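Local coordinates for tyrosine-protein phosphatase YwqE (Bacillus subtilis, PDB 3QY7), which removes phosphate from phosphotyrosine in proteins, including YwqD, YwqF and Ssb, as a metal-dependent phosphatase with manganese as cofactor, at residues I34-A39 with L230-Q235; C6-A11 with L73-G78. One frame throughout, in Å; residues are numbered along the deposited sequence.

Contact 1 (I34-A39 with L230-Q235); sequences IRTIIA and LLLRNQ
I38 and L232 bring the two backbones closest, with 8.8 Å from I38 CA to L232 CA. The first segment carries the parallel strand 36-38. The second holds the last residues of helix 219-232 and the turn after it. That end closes in a Schellman motif: Q235 N bonds to L230 O at 2.8 Å and N234 N to L231 O at 2.9 Å, with N234 at positive phi. Across the gap there is no hydrogen bond, and methyl groups make the contact. I38 turns CG1 away from its carbonyl carbon (chi1 -54°) and then runs extended, which carries CD1 out to the helix. There I38 CD1 meets L231 CD2 at 3.5 Å. The same I38 CD1 lies 4.2 Å from L232 CD1, so one methyl touches two successive leucines. The other branch of L232 reaches down the strand, where L232 CD2 is 4.3 Å from T36 CG2. T36 and I38 thus face the helix, while I37 between them points away and packs on A29 of helix 19-31. L232 also touches I2 and L76, and so spans all three strands of this sheet. Beyond the helix, the N234 side chain bonds to the backbone of K103. The protein is a TIM barrel of the PHP-like phosphatases. Here the last turn of helix 219-232 covers the sheet face turned away from helix 19-31.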
# COMPACT_ATOMS: atom_id res chain seq x y z
N ILE A 34 -11.00 -10.57 -0.29
CA ILE A 34 -9.92 -10.23 -1.22
C ILE A 34 -9.70 -11.38 -2.20
O ILE A 34 -9.59 -12.54 -1.77
CB ILE A 34 -8.63 -9.90 -0.43
CG1 ILE A 34 -8.88 -8.70 0.50
CG2 ILE A 34 -7.44 -9.69 -1.38
CD1 ILE A 34 -7.82 -8.49 1.61
N ARG A 35 -9.66 -11.08 -3.51
CA ARG A 35 -9.42 -12.09 -4.54
C ARG A 35 -8.06 -11.90 -5.19
O ARG A 35 -7.52 -12.81 -5.83
CB ARG A 35 -10.47 -12.05 -5.67
CG ARG A 35 -11.88 -11.60 -5.30
CD ARG A 35 -12.51 -12.43 -4.20
NE ARG A 35 -12.87 -13.78 -4.61
CZ ARG A 35 -12.27 -14.89 -4.19
NH1 ARG A 35 -11.26 -14.83 -3.32
NH2 ARG A 35 -12.70 -16.07 -4.62
N THR A 36 -7.51 -10.69 -5.05
CA THR A 36 -6.29 -10.34 -5.75
C THR A 36 -5.41 -9.55 -4.80
O THR A 36 -5.89 -8.61 -4.18
CB THR A 36 -6.59 -9.49 -6.99
OG1 THR A 36 -7.60 -10.13 -7.79
CG2 THR A 36 -5.32 -9.27 -7.82
N ILE A 37 -4.14 -9.95 -4.68
CA ILE A 37 -3.18 -9.24 -3.85
C ILE A 37 -2.02 -8.80 -4.71
O ILE A 37 -1.47 -9.61 -5.45
CB ILE A 37 -2.64 -10.12 -2.68
CG1 ILE A 37 -3.77 -10.35 -1.67
CG2 ILE A 37 -1.41 -9.44 -2.04
CD1 ILE A 37 -3.42 -11.26 -0.50
N ILE A 38 -1.65 -7.53 -4.62
CA ILE A 38 -0.37 -7.14 -5.18
C ILE A 38 0.67 -7.32 -4.07
O ILE A 38 0.65 -6.59 -3.07
CB ILE A 38 -0.35 -5.69 -5.70
CG1 ILE A 38 -1.50 -5.47 -6.69
CG2 ILE A 38 1.00 -5.39 -6.34
CD1 ILE A 38 -1.62 -3.98 -7.18
N ALA A 39 1.54 -8.31 -4.23
CA ALA A 39 2.60 -8.52 -3.23
C ALA A 39 3.56 -7.36 -3.32
O ALA A 39 3.96 -6.96 -4.42
CB ALA A 39 3.31 -9.81 -3.45
N LEU A 230 -9.11 0.36 -10.41
CA LEU A 230 -8.56 1.27 -11.41
C LEU A 230 -7.06 1.14 -11.51
O LEU A 230 -6.50 1.09 -12.60
CB LEU A 230 -8.96 2.74 -11.13
CG LEU A 230 -10.45 3.05 -11.23
CD1 LEU A 230 -10.71 4.39 -10.59
CD2 LEU A 230 -10.94 3.02 -12.69
N LEU A 231 -6.39 1.08 -10.35
CA LEU A 231 -4.95 0.87 -10.31
C LEU A 231 -4.57 -0.43 -11.02
O LEU A 231 -3.67 -0.44 -11.84
CB LEU A 231 -4.45 0.86 -8.86
CG LEU A 231 -2.99 0.53 -8.63
CD1 LEU A 231 -2.45 1.18 -7.35
CD2 LEU A 231 -2.71 -0.97 -8.62
N LEU A 232 -5.25 -1.51 -10.71
CA LEU A 232 -4.91 -2.78 -11.31
C LEU A 232 -4.90 -2.74 -12.81
O LEU A 232 -4.02 -3.34 -13.42
CB LEU A 232 -5.83 -3.89 -10.80
CG LEU A 232 -5.30 -5.30 -11.09
CD1 LEU A 232 -4.14 -5.54 -10.20
CD2 LEU A 232 -6.31 -6.30 -10.76
N ARG A 233 -5.88 -2.02 -13.38
CA ARG A 233 -6.11 -1.86 -14.82
C ARG A 233 -5.24 -0.75 -15.44
O ARG A 233 -5.33 -0.48 -16.64
CB ARG A 233 -7.57 -1.50 -15.11
CG ARG A 233 -8.60 -2.60 -14.84
CD ARG A 233 -10.03 -2.08 -15.01
NE ARG A 233 -11.02 -3.15 -14.91
CZ ARG A 233 -11.45 -3.88 -15.94
NH1 ARG A 233 -10.99 -3.66 -17.17
NH2 ARG A 233 -12.35 -4.83 -15.75
N ASN A 234 -4.41 -0.11 -14.61
CA ASN A 234 -3.56 1.01 -15.01
C ASN A 234 -4.36 2.23 -15.48
O ASN A 234 -3.90 3.01 -16.33
CB ASN A 234 -2.52 0.58 -16.06
CG ASN A 234 -1.34 1.53 -16.13
OD1 ASN A 234 -0.95 2.14 -15.13
ND2 ASN A 234 -0.78 1.68 -17.32
N GLN A 235 -5.55 2.37 -14.92
CA GLN A 235 -6.41 3.53 -15.15
C GLN A 235 -6.10 4.63 -14.15
O GLN A 235 -5.40 4.42 -13.17
CB GLN A 235 -7.89 3.14 -15.03
CG GLN A 235 -8.38 2.21 -16.12
CD GLN A 235 -8.13 2.76 -17.49
OE1 GLN A 235 -7.22 2.30 -18.18
NE2 GLN A 235 -8.91 3.75 -17.89

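Contact 2 (C6-A11 with L73-G78). With FE (Fe (III) ion), chain C.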
# COMPACT_ATOMS: atom_id res chain seq x y z
N CYS A 6 0.93 -5.67 0.65
CA CYS A 6 0.84 -6.91 1.41
C CYS A 6 2.16 -7.65 1.39
O CYS A 6 2.82 -7.75 0.35
CB CYS A 6 -0.26 -7.79 0.80
SG CYS A 6 -0.75 -9.15 1.87
N HIS A 7 2.57 -8.17 2.54
CA HIS A 7 3.84 -8.85 2.67
C HIS A 7 3.60 -10.34 2.79
O HIS A 7 4.00 -10.99 3.77
CB HIS A 7 4.62 -8.22 3.82
CG HIS A 7 4.88 -6.77 3.63
ND1 HIS A 7 6.05 -6.29 3.08
CD2 HIS A 7 4.08 -5.69 3.82
CE1 HIS A 7 5.98 -4.97 3.00
NE2 HIS A 7 4.79 -4.58 3.43
N ILE A 8 2.94 -10.88 1.76
CA ILE A 8 2.55 -12.28 1.71
C ILE A 8 3.65 -13.20 1.12
O ILE A 8 3.65 -14.40 1.40
CB ILE A 8 1.20 -12.48 0.95
CG1 ILE A 8 0.61 -13.87 1.22
CG2 ILE A 8 1.38 -12.23 -0.55
CD1 ILE A 8 -0.84 -13.99 0.76
N LEU A 9 4.58 -12.64 0.34
CA LEU A 9 5.66 -13.46 -0.21
C LEU A 9 6.60 -13.92 0.91
O LEU A 9 6.98 -13.13 1.77
CB LEU A 9 6.43 -12.73 -1.30
CG LEU A 9 5.62 -12.40 -2.55
CD1 LEU A 9 6.45 -11.64 -3.58
CD2 LEU A 9 4.96 -13.65 -3.19
N PRO A 10 6.96 -15.21 0.90
CA PRO A 10 7.76 -15.79 1.98
C PRO A 10 9.25 -15.51 1.83
O PRO A 10 9.76 -15.44 0.71
CB PRO A 10 7.51 -17.28 1.81
CG PRO A 10 7.37 -17.45 0.32
CD PRO A 10 6.59 -16.22 -0.12
N ALA A 11 9.91 -15.37 2.98
CA ALA A 11 11.37 -15.24 3.07
C ALA A 11 11.90 -14.09 2.21
O ALA A 11 12.91 -14.24 1.52
CB ALA A 11 12.05 -16.56 2.69
N LEU A 73 -7.13 -17.13 -4.72
CA LEU A 73 -6.43 -15.87 -4.60
C LEU A 73 -5.32 -15.74 -5.63
O LEU A 73 -4.59 -16.65 -5.79
CB LEU A 73 -5.84 -15.72 -3.23
CG LEU A 73 -5.26 -14.32 -3.02
CD1 LEU A 73 -6.07 -13.50 -2.22
CD2 LEU A 73 -3.85 -14.26 -2.66
N HIS A 74 -5.21 -14.60 -6.28
CA HIS A 74 -4.16 -14.36 -7.29
C HIS A 74 -3.21 -13.29 -6.79
O HIS A 74 -3.65 -12.20 -6.40
CB HIS A 74 -4.84 -13.96 -8.61
CG HIS A 74 -3.91 -13.73 -9.77
ND1 HIS A 74 -2.75 -14.44 -9.98
CD2 HIS A 74 -4.05 -12.91 -10.84
CE1 HIS A 74 -2.19 -14.03 -11.11
NE2 HIS A 74 -2.97 -13.12 -11.66
N VAL A 75 -1.92 -13.62 -6.77
CA VAL A 75 -0.86 -12.73 -6.33
C VAL A 75 -0.15 -12.14 -7.56
O VAL A 75 0.31 -12.87 -8.45
CB VAL A 75 0.15 -13.46 -5.41
CG1 VAL A 75 1.18 -12.48 -4.89
CG2 VAL A 75 -0.59 -14.10 -4.24
N LEU A 76 -0.08 -10.80 -7.59
CA LEU A 76 0.61 -10.06 -8.63
C LEU A 76 1.88 -9.38 -8.07
O LEU A 76 2.00 -9.17 -6.86
CB LEU A 76 -0.33 -9.02 -9.24
CG LEU A 76 -1.48 -9.67 -10.02
CD1 LEU A 76 -2.52 -8.62 -10.32
CD2 LEU A 76 -0.97 -10.32 -11.30
N PRO A 77 2.84 -9.05 -8.95
CA PRO A 77 4.11 -8.53 -8.45
C PRO A 77 4.10 -7.03 -8.16
O PRO A 77 3.36 -6.27 -8.80
CB PRO A 77 5.08 -8.86 -9.60
CG PRO A 77 4.22 -8.73 -10.81
CD PRO A 77 2.87 -9.28 -10.40
N GLY A 78 4.93 -6.62 -7.19
CA GLY A 78 5.11 -5.23 -6.80
C GLY A 78 6.23 -5.16 -5.77
O GLY A 78 6.89 -6.16 -5.50
FE FE C . 4.49 -2.62 4.19
O HOH W 1 4.42 -1.01 5.17
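V75 meets both I8 and L9 through a single methyl group. The V75 side chain starts with CB aimed at the loop, but CB itself makes no contact there. CG1 lies anti to the backbone N (chi1 -176°), and this turns it toward both loop residues. V75 CG1 is 4.4 Å from I8 CG2 and 4.3 Å from L9 CD2. These are loose van der Waals contacts, with no hydrogen bond across. The same methyl also touches A39. The other tip turns back along its own segment, where V75 CG2 packs 3.6 Å from L73 CD2. I8 uses its short branch here, and L9 the end of its long one. One residue before I8, the loop enters the metal site, probably the catalytic centre of this metal-dependent phosphatase. H7 NE2 binds the iron ion at 2.1 Å, and the water 1 oxygen binds the same iron at 1.9 Å. H5, E80 and D194 are further ligands. On the far side of the H7 ring, ND1 is hydrogen-bonded to D13, a second-shell carboxylate that fixes how the ring is turned. Helices 19-31 and 52-68 and strand 36-38 pack around the contact. I8 packs on M25 and A26 of helix 19-31, and on I37 of strand 36-38. L9 reaches V55 and V75 reaches L62, both on helix 52-68, which precedes strand 74-76 in the chain.

Contacts 1 and 2 share one parallel sheet, in which strands 36-38 and 74-76 are neighbours. Probable hydrogen bonds, A39 N to L76 O and I37 O to L76 N, both at 2.8 Å, join them. Side chains also connect the two: L232 CD1 packs 3.5 Å from L76 CD1. The chemistry across each contact is alike, purely apolar, but the setting differs. Contact 1 is partly buried and joins a strand to the end of the last helix. In contact 2 every touching residue is buried, and a loop meets a strand between helices 19-31 and 52-68. Contact 2 also contains an iron ligand, whereas the I38 side chain lies about 11 Å from a bound iron.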